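Chaperonin-like RBCX protein 1, chloroplastic (Arabidopsis thaliana, PDB 4GR2) acts as a homodimeric chloroplast chaperone that takes part in the assembly of Rubisco and interacts with its large subunit. Local coordinates at residues Thr24-Ala27 against Val28-Ser32. The protein carries 2 engineered substitutions. Numbering follows the deposited sequence.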
ATOM      1  N   THR B  24      -2.142  -5.981  10.195  1.00 45.93           N
ATOM      2  CA  THR B  24      -3.114  -5.858  11.302  1.00 42.36           C
ATOM      3  C   THR B  24      -4.510  -6.225  10.855  1.00 40.56           C
ATOM      4  O   THR B  24      -5.229  -6.915  11.557  1.00 47.11           O
ATOM      5  CB  THR B  24      -3.158  -4.438  11.869  1.00 42.08           C
ATOM      6  OG1 THR B  24      -1.844  -4.071  12.320  1.00 43.75           O
ATOM      7  CG2 THR B  24      -4.185  -4.315  13.019  1.00 42.07           C
ATOM      8  N   TYR B  25      -4.883  -5.780   9.657  1.00 44.68           N
ATOM      9  CA  TYR B  25      -6.202  -6.059   9.105  1.00 46.64           C
ATOM     10  C   TYR B  25      -6.392  -7.535   8.728  1.00 47.88           C
ATOM     11  O   TYR B  25      -7.457  -8.105   8.977  1.00 53.31           O
ATOM     12  CB  TYR B  25      -6.497  -5.135   7.903  1.00 54.28           C
ATOM     13  CG  TYR B  25      -7.388  -5.758   6.854  1.00 58.56           C
ATOM     14  CD1 TYR B  25      -8.773  -5.639   6.919  1.00 65.42           C
ATOM     15  CD2 TYR B  25      -6.839  -6.479   5.795  1.00 63.66           C
ATOM     16  CE1 TYR B  25      -9.586  -6.225   5.952  1.00 64.28           C
ATOM     17  CE2 TYR B  25      -7.638  -7.069   4.836  1.00 67.24           C
ATOM     18  CZ  TYR B  25      -9.010  -6.937   4.915  1.00 68.55           C
ATOM     19  OH  TYR B  25      -9.787  -7.530   3.945  1.00 74.80           O
ATOM     20  N   VAL B  26      -5.384  -8.135   8.094  1.00 48.78           N
ATOM     21  CA  VAL B  26      -5.395  -9.578   7.845  1.00 48.56           C
ATOM     22  C   VAL B  26      -5.559 -10.337   9.181  1.00 41.41           C
ATOM     23  O   VAL B  26      -6.402 -11.216   9.306  1.00 48.99           O
ATOM     24  CB  VAL B  26      -4.099 -10.062   7.155  1.00 46.32           C
ATOM     25  CG1 VAL B  26      -4.209 -11.547   6.817  1.00 47.44           C
ATOM     26  CG2 VAL B  26      -3.820  -9.269   5.886  1.00 50.33           C
ATOM     27  N   ALA B  27      -4.781  -9.952  10.180  1.00 43.02           N
ATOM     28  CA  ALA B  27      -4.799 -10.644  11.476  1.00 47.22           C
ATOM     29  C   ALA B  27      -6.168 -10.601  12.138  1.00 53.11           C
ATOM     30  O   ALA B  27      -6.595 -11.566  12.789  1.00 49.92           O
ATOM     31  CB  ALA B  27      -3.782 -10.050  12.390  1.00 43.95           C
ATOM     32  N   VAL B  28      -6.849  -9.463  11.995  1.00 49.02           N
ATOM     33  CA  VAL B  28      -8.182  -9.313  12.552  1.00 52.27           C
ATOM     34  C   VAL B  28      -9.158 -10.203  11.789  1.00 54.00           C
ATOM     35  O   VAL B  28     -10.098 -10.752  12.367  1.00 59.94           O
ATOM     36  CB  VAL B  28      -8.653  -7.834  12.532  1.00 51.00           C
ATOM     37  CG1 VAL B  28     -10.120  -7.746  12.828  1.00 48.79           C
ATOM     38  CG2 VAL B  28      -7.859  -7.010  13.535  1.00 42.48           C
ATOM     39  N   ARG B  29      -8.931 -10.377  10.493  1.00 50.33           N
ATOM     40  CA  ARG B  29      -9.837 -11.223   9.730  1.00 55.11           C
ATOM     41  C   ARG B  29      -9.559 -12.696  10.072  1.00 61.18           C
ATOM     42  O   ARG B  29     -10.484 -13.516  10.196  1.00 60.91           O
ATOM     43  CB  ARG B  29      -9.728 -10.932   8.233  1.00 60.55           C
ATOM     44  CG  ARG B  29     -11.046 -11.093   7.485  1.00 69.86           C
ATOM     45  CD  ARG B  29     -10.952 -10.585   6.056  1.00 76.89           C
ATOM     46  NE  ARG B  29     -11.773 -11.377   5.136  1.00 91.42           N
ATOM     47  CZ  ARG B  29     -11.320 -12.401   4.407  1.00 91.73           C
ATOM     48  NH1 ARG B  29     -10.047 -12.769   4.487  1.00 92.13           N
ATOM     49  NH2 ARG B  29     -12.139 -13.060   3.595  1.00 88.71           N
ATOM     50  N   ILE B  30      -8.279 -13.013  10.259  1.00 53.64           N
ATOM     51  CA  ILE B  30      -7.858 -14.341  10.687  1.00 58.89           C
ATOM     52  C   ILE B  30      -8.465 -14.691  12.063  1.00 63.44           C
ATOM     53  O   ILE B  30      -9.273 -15.620  12.175  1.00 68.09           O
ATOM     54  CB  ILE B  30      -6.307 -14.437  10.728  1.00 60.62           C
ATOM     55  CG1 ILE B  30      -5.724 -14.434   9.306  1.00 50.98           C
ATOM     56  CG2 ILE B  30      -5.841 -15.655  11.532  1.00 54.33           C
ATOM     57  CD1 ILE B  30      -4.202 -14.566   9.291  1.00 54.59           C
ATOM     58  N   VAL B  31      -8.096 -13.929  13.092  1.00 55.12           N
ATOM     59  CA  VAL B  31      -8.603 -14.148  14.444  1.00 53.06           C
ATOM     60  C   VAL B  31     -10.141 -14.170  14.489  1.00 62.99           C
ATOM     61  O   VAL B  31     -10.736 -14.929  15.258  1.00 62.02           O
ATOM     62  CB  VAL B  31      -8.021 -13.098  15.441  1.00 52.69           C
ATOM     63  CG1 VAL B  31      -8.650 -13.230  16.836  1.00 51.45           C
ATOM     64  CG2 VAL B  31      -6.492 -13.215  15.515  1.00 52.02           C
ATOM     65  N   SER B  32     -10.784 -13.367  13.648  1.00 58.69           N
ATOM     66  CA  SER B  32     -12.245 -13.352  13.617  1.00 62.20           C
ATOM     67  C   SER B  32     -12.782 -14.691  13.154  1.00 68.42           C
ATOM     68  O   SER B  32     -13.743 -15.216  13.726  1.00 74.14           O
ATOM     69  CB  SER B  32     -12.784 -12.240  12.717  1.00 62.39           C
ATOM     70  OG  SER B  32     -14.202 -12.290  12.647  1.00 68.34           O
TER
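Ala27 O takes the N-H of Val31 and Thr24 O that of Val28, one turn further along in each case; Ala27 and Val28 are the residues with most surface buried here. The Val31 N to Ala27 O bond is 2.8 Å long. It is also fairly straight, with an N-H...O angle of 166°. CG2 of Val31 lies against the same oxygen, 3.2 Å from Ala27 O. Val28 N donates to Thr24 O with a more bent angle, 148°. With CG1 of Val28 anti to its backbone N, CG2 is left beside that N and comes to 3.3 Å from Thr24 O. Each carbonyl oxygen thus accepts an i+4 N-H and also has a valine methyl packed beside it. These pairs, with Arg29 N to Tyr25 O and Ile30 N to Val26 O, are consecutive bonds of regular alpha-helix within helix 11-35, part of the all-helical RbcX fold. Different sides of this helix meet different neighbours: Val28 packs on Phe61 of helix 58-68, whereas Ala27 touches Arg83 and Val31 touches Val82, both of helix 70-90. NH1 of Arg83 also hydrogen-bonds OG1 of Thr24, a buried residue, linking it to helix 70-90.

The side chains of Arg29, third in surface buried, and Tyr25 extend alongside one another in a common direction. Their guanidinium and phenol planes are 19° apart, but contact is made by the CD methylene of Arg29, 3.9 Å from the phenol oxygen OH of Tyr25, rather than by stacking of the planes. Tyr25 also packs on Lys14 of the second subunit, which puts this residue at the dimer contact. One residue further on, Val26 CG1 meets Ile30 CD1 at 3.9 Å, the two side chains slanting across each other; Val26 continues onto Tyr86 and Ile30 onto Val82.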